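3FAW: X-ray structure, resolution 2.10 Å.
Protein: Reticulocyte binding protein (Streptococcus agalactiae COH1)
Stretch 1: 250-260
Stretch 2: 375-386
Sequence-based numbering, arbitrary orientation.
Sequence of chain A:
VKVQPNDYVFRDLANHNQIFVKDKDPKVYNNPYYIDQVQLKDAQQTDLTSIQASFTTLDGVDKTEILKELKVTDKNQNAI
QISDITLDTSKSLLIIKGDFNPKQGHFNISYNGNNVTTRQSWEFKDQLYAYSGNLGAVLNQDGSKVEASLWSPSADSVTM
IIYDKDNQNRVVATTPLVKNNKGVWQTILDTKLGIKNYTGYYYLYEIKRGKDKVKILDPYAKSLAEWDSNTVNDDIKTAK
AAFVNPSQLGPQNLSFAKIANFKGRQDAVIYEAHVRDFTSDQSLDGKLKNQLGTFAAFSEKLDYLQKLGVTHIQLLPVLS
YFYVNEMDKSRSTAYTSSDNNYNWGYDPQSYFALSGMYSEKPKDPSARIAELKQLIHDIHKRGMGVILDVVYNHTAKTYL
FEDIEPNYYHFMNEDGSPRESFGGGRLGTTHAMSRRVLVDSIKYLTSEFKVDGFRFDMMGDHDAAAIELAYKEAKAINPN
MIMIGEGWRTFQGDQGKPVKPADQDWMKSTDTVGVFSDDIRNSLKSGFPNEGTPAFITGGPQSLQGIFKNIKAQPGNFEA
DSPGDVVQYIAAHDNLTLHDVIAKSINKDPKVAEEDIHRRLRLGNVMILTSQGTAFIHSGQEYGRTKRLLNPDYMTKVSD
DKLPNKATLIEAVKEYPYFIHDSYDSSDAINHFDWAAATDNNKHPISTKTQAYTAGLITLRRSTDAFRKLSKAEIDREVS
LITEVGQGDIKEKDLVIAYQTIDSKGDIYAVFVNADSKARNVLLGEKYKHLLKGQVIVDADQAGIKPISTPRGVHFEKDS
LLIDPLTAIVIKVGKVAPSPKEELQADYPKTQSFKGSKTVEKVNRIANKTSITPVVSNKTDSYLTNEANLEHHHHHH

Stretch 1 250-260: GPQNLSFAKIA
Stretch 2 375-386: LIHDIHKRGMGV

Stretch 1 (250-260) has no regular secondary structure. It lies along stretch 2, which opens in a helix that began earlier in the chain, leaves it through a turn around Arg382 and Gly383, and enters a strand at Gly385. Both advance in the same order: Leu254 CA is 6.0 Å from His377 CA, Ala257 CA 5.1 Å from His380 CA, and Ile259 CA 5.1 Å from Gly383 CA. The contact buries 490 Å², both sides summed. No direct hydrogen bond crosses it; four waters bridge the polar groups.

His377 covers the most surface. Its CA-to-CB bond points toward stretch 1, with chi1 t (-164°) and chi2 64°. A type I turn from Pro251 to Leu254 faces it, closed by a weak hydrogen bond from Leu254 N to Pro251 O, 3.4 Å. Pro251 also points toward the helix, and its CB sits over one face of the His377 ring, 4.2 Å from the centroid and 13° off the normal. This is a CH-pi contact. The apolar proline ring stands nearly upright to the histidine plane and presents CB to its face. Leu254, t with chi2 p, starts sideways but brings CD1 to 3.7 Å from His377 CB and 4.3 Å from Ile376 CG2. It is buried, and its apolar branch suits that place. Asn253, chi1 p, also bends nearer at its end, with OD1 3.4 Å from His377 CE1.

Water occupies both nitrogens of the His377 ring. Water 1 lies 2.7 Å from His377 NE2 and accepts a weak bond from Asn253 ND2 at 3.4 Å. Water 2 lies 2.7 Å from His377 ND1 and 3.2 Å from His380 ND1, and accepts from Ser255 N at 3.1 Å. It therefore joins the two histidines to the backbone of stretch 1. Ser255, chi1 m, turns its hydroxyl back on its own stretch: OG donates to Asn253 O at 2.8 Å.

His380 is one helical turn on and also points toward stretch 1, with chi1 m (-71°) and chi2 161°. Phe256 C and Ala257 N lie over one face of its ring; Phe256 C is 3.9 Å from His380 CE1. His380 NE2 is hydrogen-bonded elsewhere in the structure.

Ala257 has phi/psi -62/153. Its small CB packs against both the His380 ring and the chain after the turn: it is 3.6 Å from His380 CD2, 3.5 Å from Met384 O and 3.8 Å from Gly385 CA. An ideal CB on Gly385 would come 3.6 Å from Ala257 CB and 3.5 Å from Ile259 CD1, a tight fit that the bare glycine avoids.

Gly383 has phi/psi 74/17, and positive phi favours glycine. Its CA is 3.9 Å from Lys258 O, and Ile259 CA is 3.8 Å from Gly383 O. Water 3 accepts from Lys258 N (2.7 Å) and donates to His380 O (2.8 Å) and Met384 O (2.9 Å). Water 4 accepts from Ala260 N and donates to Gly383 O, both at 2.8 Å.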

# COMPACT_ATOMS: atom_id res chain seq x y z
N GLY A 250 -2.93 17.29 18.85
CA GLY A 250 -3.98 17.39 17.83
C GLY A 250 -5.35 17.64 18.44
O GLY A 250 -5.48 17.72 19.66
N PRO A 251 -6.38 17.75 17.58
CA PRO A 251 -7.76 17.95 18.05
C PRO A 251 -8.19 16.82 18.99
O PRO A 251 -8.09 15.65 18.63
CB PRO A 251 -8.60 17.93 16.77
CG PRO A 251 -7.66 18.11 15.65
CD PRO A 251 -6.30 17.69 16.11
N GLN A 252 -8.66 17.18 20.18
CA GLN A 252 -9.01 16.20 21.21
C GLN A 252 -10.37 15.53 20.98
O GLN A 252 -10.68 14.53 21.63
CB GLN A 252 -8.97 16.86 22.59
CG GLN A 252 -7.56 17.30 23.01
CD GLN A 252 -6.62 16.12 23.15
OE1 GLN A 252 -6.78 15.29 24.04
NE2 GLN A 252 -5.62 16.05 22.27
N ASN A 253 -11.16 16.07 20.06
CA ASN A 253 -12.44 15.45 19.68
C ASN A 253 -12.35 14.66 18.37
O ASN A 253 -13.37 14.37 17.75
CB ASN A 253 -13.55 16.51 19.61
CG ASN A 253 -13.28 17.58 18.56
OD1 ASN A 253 -12.16 17.71 18.07
ND2 ASN A 253 -14.30 18.36 18.24
N LEU A 254 -11.13 14.32 17.96
CA LEU A 254 -10.91 13.55 16.74
C LEU A 254 -11.76 12.28 16.78
O LEU A 254 -11.77 11.56 17.78
CB LEU A 254 -9.43 13.18 16.58
CG LEU A 254 -8.98 12.59 15.24
CD1 LEU A 254 -9.04 13.63 14.12
CD2 LEU A 254 -7.58 12.00 15.36
N SER A 255 -12.50 12.04 15.70
CA SER A 255 -13.42 10.91 15.62
C SER A 255 -13.32 10.27 14.25
O SER A 255 -12.74 10.85 13.33
CB SER A 255 -14.86 11.38 15.84
OG SER A 255 -14.98 12.21 16.97
N PHE A 256 -13.89 9.08 14.10
CA PHE A 256 -13.94 8.42 12.80
C PHE A 256 -14.87 9.14 11.83
O PHE A 256 -15.68 9.98 12.24
CB PHE A 256 -14.35 6.95 12.95
CG PHE A 256 -13.34 6.13 13.68
CD1 PHE A 256 -12.13 5.81 13.08
CD2 PHE A 256 -13.58 5.70 14.98
CE1 PHE A 256 -11.17 5.05 13.75
CE2 PHE A 256 -12.63 4.95 15.67
CZ PHE A 256 -11.42 4.63 15.05
N ALA A 257 -14.75 8.81 10.55
CA ALA A 257 -15.49 9.51 9.51
C ALA A 257 -17.00 9.35 9.67
O ALA A 257 -17.48 8.37 10.25
CB ALA A 257 -15.07 9.01 8.13
N LYS A 258 -17.74 10.33 9.17
CA LYS A 258 -19.19 10.24 9.03
C LYS A 258 -19.55 10.46 7.56
O LYS A 258 -19.87 11.57 7.14
CB LYS A 258 -19.89 11.25 9.94
CG LYS A 258 -19.58 11.06 11.43
CD LYS A 258 -20.31 12.07 12.30
CE LYS A 258 -19.85 12.00 13.76
NZ LYS A 258 -18.44 12.44 13.93
N ILE A 259 -19.46 9.38 6.79
CA ILE A 259 -19.70 9.41 5.35
C ILE A 259 -21.19 9.15 5.11
O ILE A 259 -21.72 8.13 5.56
CB ILE A 259 -18.87 8.34 4.60
CG1 ILE A 259 -17.39 8.40 5.01
CG2 ILE A 259 -18.99 8.52 3.09
CD1 ILE A 259 -16.57 7.25 4.46
N ALA A 260 -21.86 10.05 4.40
CA ALA A 260 -23.29 9.92 4.13
C ALA A 260 -23.57 8.71 3.24
O ALA A 260 -22.92 8.52 2.22
CB ALA A 260 -23.83 11.19 3.47
N LEU A 375 -5.22 17.41 9.75
CA LEU A 375 -5.60 17.09 8.37
C LEU A 375 -6.75 16.07 8.34
O LEU A 375 -7.70 16.24 7.58
CB LEU A 375 -4.40 16.53 7.60
CG LEU A 375 -4.68 15.95 6.20
CD1 LEU A 375 -5.29 17.02 5.30
CD2 LEU A 375 -3.42 15.37 5.58
N ILE A 376 -6.67 15.04 9.17
CA ILE A 376 -7.69 13.98 9.21
C ILE A 376 -9.02 14.50 9.76
O ILE A 376 -10.09 14.15 9.26
CB ILE A 376 -7.19 12.75 10.02
CG1 ILE A 376 -6.10 12.01 9.23
CG2 ILE A 376 -8.33 11.80 10.32
CD1 ILE A 376 -5.42 10.88 9.99
N HIS A 377 -8.94 15.37 10.77
CA HIS A 377 -10.12 16.07 11.30
C HIS A 377 -10.74 16.98 10.24
O HIS A 377 -11.96 17.07 10.13
CB HIS A 377 -9.72 16.89 12.54
CG HIS A 377 -10.88 17.34 13.38
ND1 HIS A 377 -11.72 16.46 14.04
CD2 HIS A 377 -11.32 18.58 13.70
CE1 HIS A 377 -12.63 17.14 14.71
NE2 HIS A 377 -12.41 18.43 14.52
N ASP A 378 -9.89 17.64 9.44
CA ASP A 378 -10.35 18.48 8.32
C ASP A 378 -10.98 17.65 7.19
O ASP A 378 -11.92 18.09 6.54
CB ASP A 378 -9.20 19.34 7.76
CG ASP A 378 -8.62 20.32 8.79
OD1 ASP A 378 -9.21 20.48 9.88
OD2 ASP A 378 -7.57 20.92 8.50
N ILE A 379 -10.47 16.44 6.96
CA ILE A 379 -11.09 15.51 6.01
C ILE A 379 -12.47 15.07 6.50
O ILE A 379 -13.45 15.09 5.75
CB ILE A 379 -10.20 14.27 5.76
CG1 ILE A 379 -8.93 14.67 4.99
CG2 ILE A 379 -10.96 13.20 4.97
CD1 ILE A 379 -7.89 13.54 4.84
N HIS A 380 -12.55 14.68 7.77
CA HIS A 380 -13.80 14.20 8.37
C HIS A 380 -14.89 15.26 8.39
O HIS A 380 -16.06 14.96 8.18
CB HIS A 380 -13.56 13.67 9.80
CG HIS A 380 -12.79 12.38 9.84
ND1 HIS A 380 -12.16 11.93 10.98
CD2 HIS A 380 -12.55 11.44 8.89
CE1 HIS A 380 -11.56 10.78 10.73
NE2 HIS A 380 -11.79 10.46 9.47
N LYS A 381 -14.49 16.51 8.65
CA LYS A 381 -15.40 17.66 8.61
C LYS A 381 -16.11 17.80 7.26
O LYS A 381 -17.24 18.28 7.20
CB LYS A 381 -14.64 18.95 8.92
CG LYS A 381 -15.52 20.19 9.05
CD LYS A 381 -14.72 21.40 9.51
CE LYS A 381 -15.56 22.67 9.46
NZ LYS A 381 -16.84 22.55 10.23
N ARG A 382 -15.44 17.38 6.19
CA ARG A 382 -15.99 17.48 4.83
C ARG A 382 -16.68 16.20 4.34
O ARG A 382 -16.87 16.01 3.13
CB ARG A 382 -14.89 17.90 3.85
CG ARG A 382 -14.39 19.33 4.08
CD ARG A 382 -13.02 19.54 3.48
NE ARG A 382 -12.63 20.94 3.41
CZ ARG A 382 -12.18 21.66 4.44
NH1 ARG A 382 -12.07 21.13 5.66
NH2 ARG A 382 -11.84 22.93 4.26
N GLY A 383 -17.08 15.33 5.27
CA GLY A 383 -17.87 14.14 4.93
C GLY A 383 -17.08 13.03 4.24
O GLY A 383 -17.67 12.12 3.65
N MET A 384 -15.76 13.10 4.34
CA MET A 384 -14.88 12.11 3.73
C MET A 384 -14.14 11.29 4.79
O MET A 384 -14.20 11.57 5.98
CB MET A 384 -13.89 12.80 2.80
CG MET A 384 -14.53 13.35 1.55
SD MET A 384 -13.33 14.12 0.45
CE MET A 384 -13.00 15.65 1.34
N GLY A 385 -13.45 10.24 4.32
CA GLY A 385 -12.63 9.40 5.18
C GLY A 385 -11.20 9.37 4.68
O GLY A 385 -10.92 9.79 3.56
N VAL A 386 -10.30 8.86 5.51
CA VAL A 386 -8.89 8.74 5.17
C VAL A 386 -8.47 7.27 5.19
O VAL A 386 -8.90 6.51 6.05
CB VAL A 386 -8.01 9.57 6.14
CG1 VAL A 386 -8.01 8.95 7.54
CG2 VAL A 386 -6.58 9.68 5.61
O HOH W 1 -13.74 20.52 15.66
O HOH W 2 -12.59 14.00 13.34
O HOH W 3 -16.47 12.24 7.68
O HOH W 4 -20.39 12.00 3.01